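Local coordinates for protein imine reductase (Bacillus cereus, PDB 4D3D) that probably catalyses the NADPH-dependent reduction of cyclic imines such as 2-methylpyrroline to the S-configured amine, at residues Met36-Tyr45 against Arg164-Ser172. Sequence-based numbering, arbitrary orientation.
Sequences MADVFLEYGY and RETLEVLTS
L170 lies over one face of the F40 ring, making a CH-pi contact: L170 CD2 sits 3.8 Å from the centroid of the F40 ring, 17° off the normal and offset toward the rim. The leucine stem crosses the phenylalanine at about a right angle, with L170 CG close to F40 CZ. At its edge the same ring meets helix 157-170 differently. F40 CE1 comes within 3.5 Å of T166 O, which lies in the ring plane, while T166 CG2 touches F40 CE1 as well. F40 has CG anti to its own carbonyl carbon (chi1 -76°), which lets the ring reach across the gap from a CB that does not itself point there.

V169 splits its two methyls between neighbours. V169 CG1 lies 3.8 Å from V39 CG1 and also meets Y43 around CG; V169 CG2 goes to Y45, 3.5 Å from Y45 OH. F40 CD1 in turn sits over the centre of one face of the Y45 ring, and Y45 OH stays 3.7 Å from T166 OG1. At the other end, M36 runs extended past L170, M36 CG 3.9 Å from L170 CD1.

Helix 31-42 finishes in a Schellman motif, with Y45 N bonded to F40 O, G44 N to L41 O and G44 at positive phi; this turn brings Y45 back beside F40. The axes of 36-42 and 164-170 approach to 9.8 Å and cross at 110°, joining the first helix of the Rossmann-type domain, packed on strand 46-50, to helix 157-170, which leads into strand 171-175, outermost in this chain's sheet. I144, from a loop, touches both M36 and V39. No hydrogen bond or salt bridge spans the two segments, so cohesion here rests on apolar and CH-pi packing, with polar groups brought close but not bonded across it.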
loop_
_atom_site.group_PDB
_atom_site.type_symbol
_atom_site.label_atom_id
_atom_site.label_comp_id
_atom_site.label_asym_id
_atom_site.label_seq_id
_atom_site.Cartn_x
_atom_site.Cartn_y
_atom_site.Cartn_z
ATOM N N MET B 36 23.872 17.106 12.024
ATOM C CA MET B 36 24.345 16.340 13.173
ATOM C C MET B 36 25.477 17.002 13.919
ATOM O O MET B 36 25.482 17.075 15.170
ATOM C CB MET B 36 24.802 14.945 12.661
ATOM C CG MET B 36 23.643 14.073 12.189
ATOM S SD MET B 36 24.194 12.516 11.481
ATOM C CE MET B 36 22.600 11.742 11.420
ATOM N N ALA B 37 26.489 17.489 13.199
ATOM C CA ALA B 37 27.551 18.229 13.852
ATOM C C ALA B 37 26.997 19.433 14.652
ATOM O O ALA B 37 27.458 19.775 15.732
ATOM C CB ALA B 37 28.586 18.680 12.806
ATOM N N ASP B 38 26.030 20.101 14.072
ATOM C CA ASP B 38 25.413 21.287 14.700
ATOM C C ASP B 38 24.762 20.931 16.050
ATOM O O ASP B 38 24.959 21.616 17.088
ATOM C CB ASP B 38 24.399 21.831 13.685
ATOM C CG ASP B 38 24.169 23.277 13.812
ATOM O OD1 ASP B 38 25.096 24.063 13.500
ATOM O OD2 ASP B 38 23.049 23.626 14.210
ATOM N N VAL B 39 24.012 19.834 16.060
ATOM C CA VAL B 39 23.366 19.378 17.290
ATOM C C VAL B 39 24.345 18.894 18.301
ATOM O O VAL B 39 24.203 19.202 19.477
ATOM C CB VAL B 39 22.350 18.274 17.022
ATOM C CG1 VAL B 39 21.880 17.594 18.312
ATOM C CG2 VAL B 39 21.188 18.901 16.317
ATOM N N PHE B 40 25.385 18.162 17.864
ATOM C CA PHE B 40 26.431 17.816 18.796
ATOM C C PHE B 40 27.052 19.097 19.448
ATOM O O PHE B 40 27.274 19.085 20.660
ATOM C CB PHE B 40 27.551 16.969 18.134
ATOM C CG PHE B 40 27.200 15.524 17.899
ATOM C CD1 PHE B 40 26.662 14.722 18.907
ATOM C CD2 PHE B 40 27.479 14.935 16.646
ATOM C CE1 PHE B 40 26.330 13.383 18.670
ATOM C CE2 PHE B 40 27.212 13.573 16.412
ATOM C CZ PHE B 40 26.645 12.801 17.433
ATOM N N LEU B 41 27.341 20.128 18.637
ATOM C CA LEU B 41 27.944 21.388 19.164
ATOM C C LEU B 41 27.019 22.051 20.177
ATOM O O LEU B 41 27.451 22.461 21.260
ATOM C CB LEU B 41 28.289 22.397 18.046
ATOM C CG LEU B 41 29.537 21.997 17.227
ATOM C CD1 LEU B 41 29.602 22.793 15.925
ATOM C CD2 LEU B 41 30.852 22.107 18.033
ATOM N N GLU B 42 25.755 22.089 19.836
ATOM C CA GLU B 42 24.750 22.643 20.744
ATOM C C GLU B 42 24.724 21.928 22.100
ATOM O O GLU B 42 24.517 22.572 23.111
ATOM C CB GLU B 42 23.389 22.578 20.085
ATOM C CG GLU B 42 22.244 23.147 20.915
ATOM C CD GLU B 42 20.910 22.953 20.228
ATOM O OE1 GLU B 42 20.924 22.710 19.001
ATOM O OE2 GLU B 42 19.865 23.035 20.918
ATOM N N TYR B 43 24.941 20.620 22.123
ATOM C CA TYR B 43 24.883 19.852 23.350
ATOM C C TYR B 43 26.246 19.747 24.004
ATOM O O TYR B 43 26.465 18.881 24.881
ATOM C CB TYR B 43 24.190 18.461 23.110
ATOM C CG TYR B 43 22.659 18.604 23.033
ATOM C CD1 TYR B 43 22.041 19.041 21.870
ATOM C CD2 TYR B 43 21.842 18.388 24.156
ATOM C CE1 TYR B 43 20.648 19.232 21.788
ATOM C CE2 TYR B 43 20.455 18.580 24.085
ATOM C CZ TYR B 43 19.863 19.017 22.911
ATOM O OH TYR B 43 18.490 19.195 22.821
ATOM N N GLY B 44 27.190 20.610 23.605
ATOM C CA GLY B 44 28.438 20.675 24.315
ATOM C C GLY B 44 29.522 19.667 23.932
ATOM O O GLY B 44 30.464 19.466 24.691
ATOM N N TYR B 45 29.386 18.984 22.806
ATOM C CA TYR B 45 30.416 18.055 22.380
ATOM C C TYR B 45 31.558 18.797 21.748
ATOM O O TYR B 45 31.380 19.855 21.118
ATOM C CB TYR B 45 29.840 17.086 21.332
ATOM C CG TYR B 45 29.063 15.958 21.956
ATOM C CD1 TYR B 45 27.856 16.204 22.597
ATOM C CD2 TYR B 45 29.575 14.645 21.990
ATOM C CE1 TYR B 45 27.165 15.195 23.249
ATOM C CE2 TYR B 45 28.885 13.621 22.632
ATOM C CZ TYR B 45 27.675 13.887 23.254
ATOM O OH TYR B 45 26.966 12.892 23.907
ATOM N N ARG B 164 25.416 4.408 22.593
ATOM C CA ARG B 164 24.038 4.767 22.485
ATOM C C ARG B 164 23.717 6.151 22.985
ATOM O O ARG B 164 22.926 6.877 22.387
ATOM C CB ARG B 164 23.236 3.721 23.265
ATOM C CG ARG B 164 21.824 4.022 23.553
ATOM C CD ARG B 164 21.329 2.721 24.206
ATOM N NE ARG B 164 19.941 2.783 24.094
ATOM C CZ ARG B 164 19.127 1.769 23.915
ATOM N NH1 ARG B 164 19.546 0.508 23.871
ATOM N NH2 ARG B 164 17.854 2.062 23.800
ATOM N N GLU B 165 24.304 6.480 24.113
ATOM C CA GLU B 165 24.090 7.796 24.690
ATOM C C GLU B 165 24.447 8.936 23.720
ATOM O O GLU B 165 23.680 9.882 23.535
ATOM C CB GLU B 165 24.887 7.891 25.990
ATOM C CG GLU B 165 24.693 9.224 26.708
ATOM C CD GLU B 165 25.292 9.264 28.127
ATOM O OE1 GLU B 165 26.358 8.703 28.416
ATOM O OE2 GLU B 165 24.654 9.859 28.986
ATOM N N THR B 166 25.620 8.858 23.087
ATOM C CA THR B 166 25.978 9.856 22.092
ATOM C C THR B 166 24.999 9.829 20.879
ATOM O O THR B 166 24.585 10.871 20.380
ATOM C CB THR B 166 27.431 9.618 21.595
ATOM O OG1 THR B 166 28.317 9.713 22.707
ATOM C CG2 THR B 166 27.808 10.612 20.503
ATOM N N LEU B 167 24.715 8.640 20.349
ATOM C CA LEU B 167 23.822 8.529 19.184
ATOM C C LEU B 167 22.459 9.137 19.508
ATOM O O LEU B 167 21.870 9.745 18.681
ATOM C CB LEU B 167 23.677 7.051 18.715
ATOM C CG LEU B 167 25.010 6.510 18.176
ATOM C CD1 LEU B 167 24.862 5.024 17.897
ATOM C CD2 LEU B 167 25.462 7.279 16.938
ATOM N N GLU B 168 21.980 8.958 20.739
ATOM C CA GLU B 168 20.642 9.485 21.143
ATOM C C GLU B 168 20.574 10.998 21.371
ATOM O O GLU B 168 19.489 11.571 21.507
ATOM C CB GLU B 168 20.119 8.673 22.346
ATOM C CG GLU B 168 19.651 7.302 21.929
ATOM C CD GLU B 168 19.178 6.407 23.048
ATOM O OE1 GLU B 168 19.194 6.795 24.221
ATOM O OE2 GLU B 168 18.813 5.273 22.763
ATOM N N VAL B 169 21.720 11.680 21.318
ATOM C CA VAL B 169 21.699 13.128 21.174
ATOM C C VAL B 169 21.098 13.545 19.813
ATOM O O VAL B 169 20.434 14.579 19.683
ATOM C CB VAL B 169 23.134 13.680 21.294
ATOM C CG1 VAL B 169 23.181 15.160 20.976
ATOM C CG2 VAL B 169 23.705 13.331 22.651
ATOM N N LEU B 170 21.283 12.708 18.787
ATOM C CA LEU B 170 20.780 13.009 17.451
ATOM C C LEU B 170 19.277 12.701 17.251
ATOM O O LEU B 170 18.548 13.503 16.646
ATOM C CB LEU B 170 21.595 12.232 16.390
ATOM C CG LEU B 170 23.096 12.510 16.433
ATOM C CD1 LEU B 170 23.741 11.697 15.332
ATOM C CD2 LEU B 170 23.432 14.010 16.300
ATOM N N THR B 171 18.866 11.516 17.658
ATOM C CA THR B 171 17.496 11.010 17.528
ATOM C C THR B 171 17.269 9.903 18.564
ATOM O O THR B 171 18.234 9.404 19.171
ATOM C CB THR B 171 17.184 10.356 16.122
ATOM O OG1 THR B 171 17.821 9.068 16.029
ATOM C CG2 THR B 171 17.603 11.159 14.958
ATOM N N SER B 172 16.008 9.468 18.758
ATOM C CA SER B 172 15.729 8.225 19.458
ATOM C C SER B 172 16.245 7.033 18.638
ATOM O O SER B 172 16.447 7.161 17.447
ATOM C CB SER B 172 14.240 8.075 19.766
ATOM O OG SER B 172 13.913 9.116 20.672
#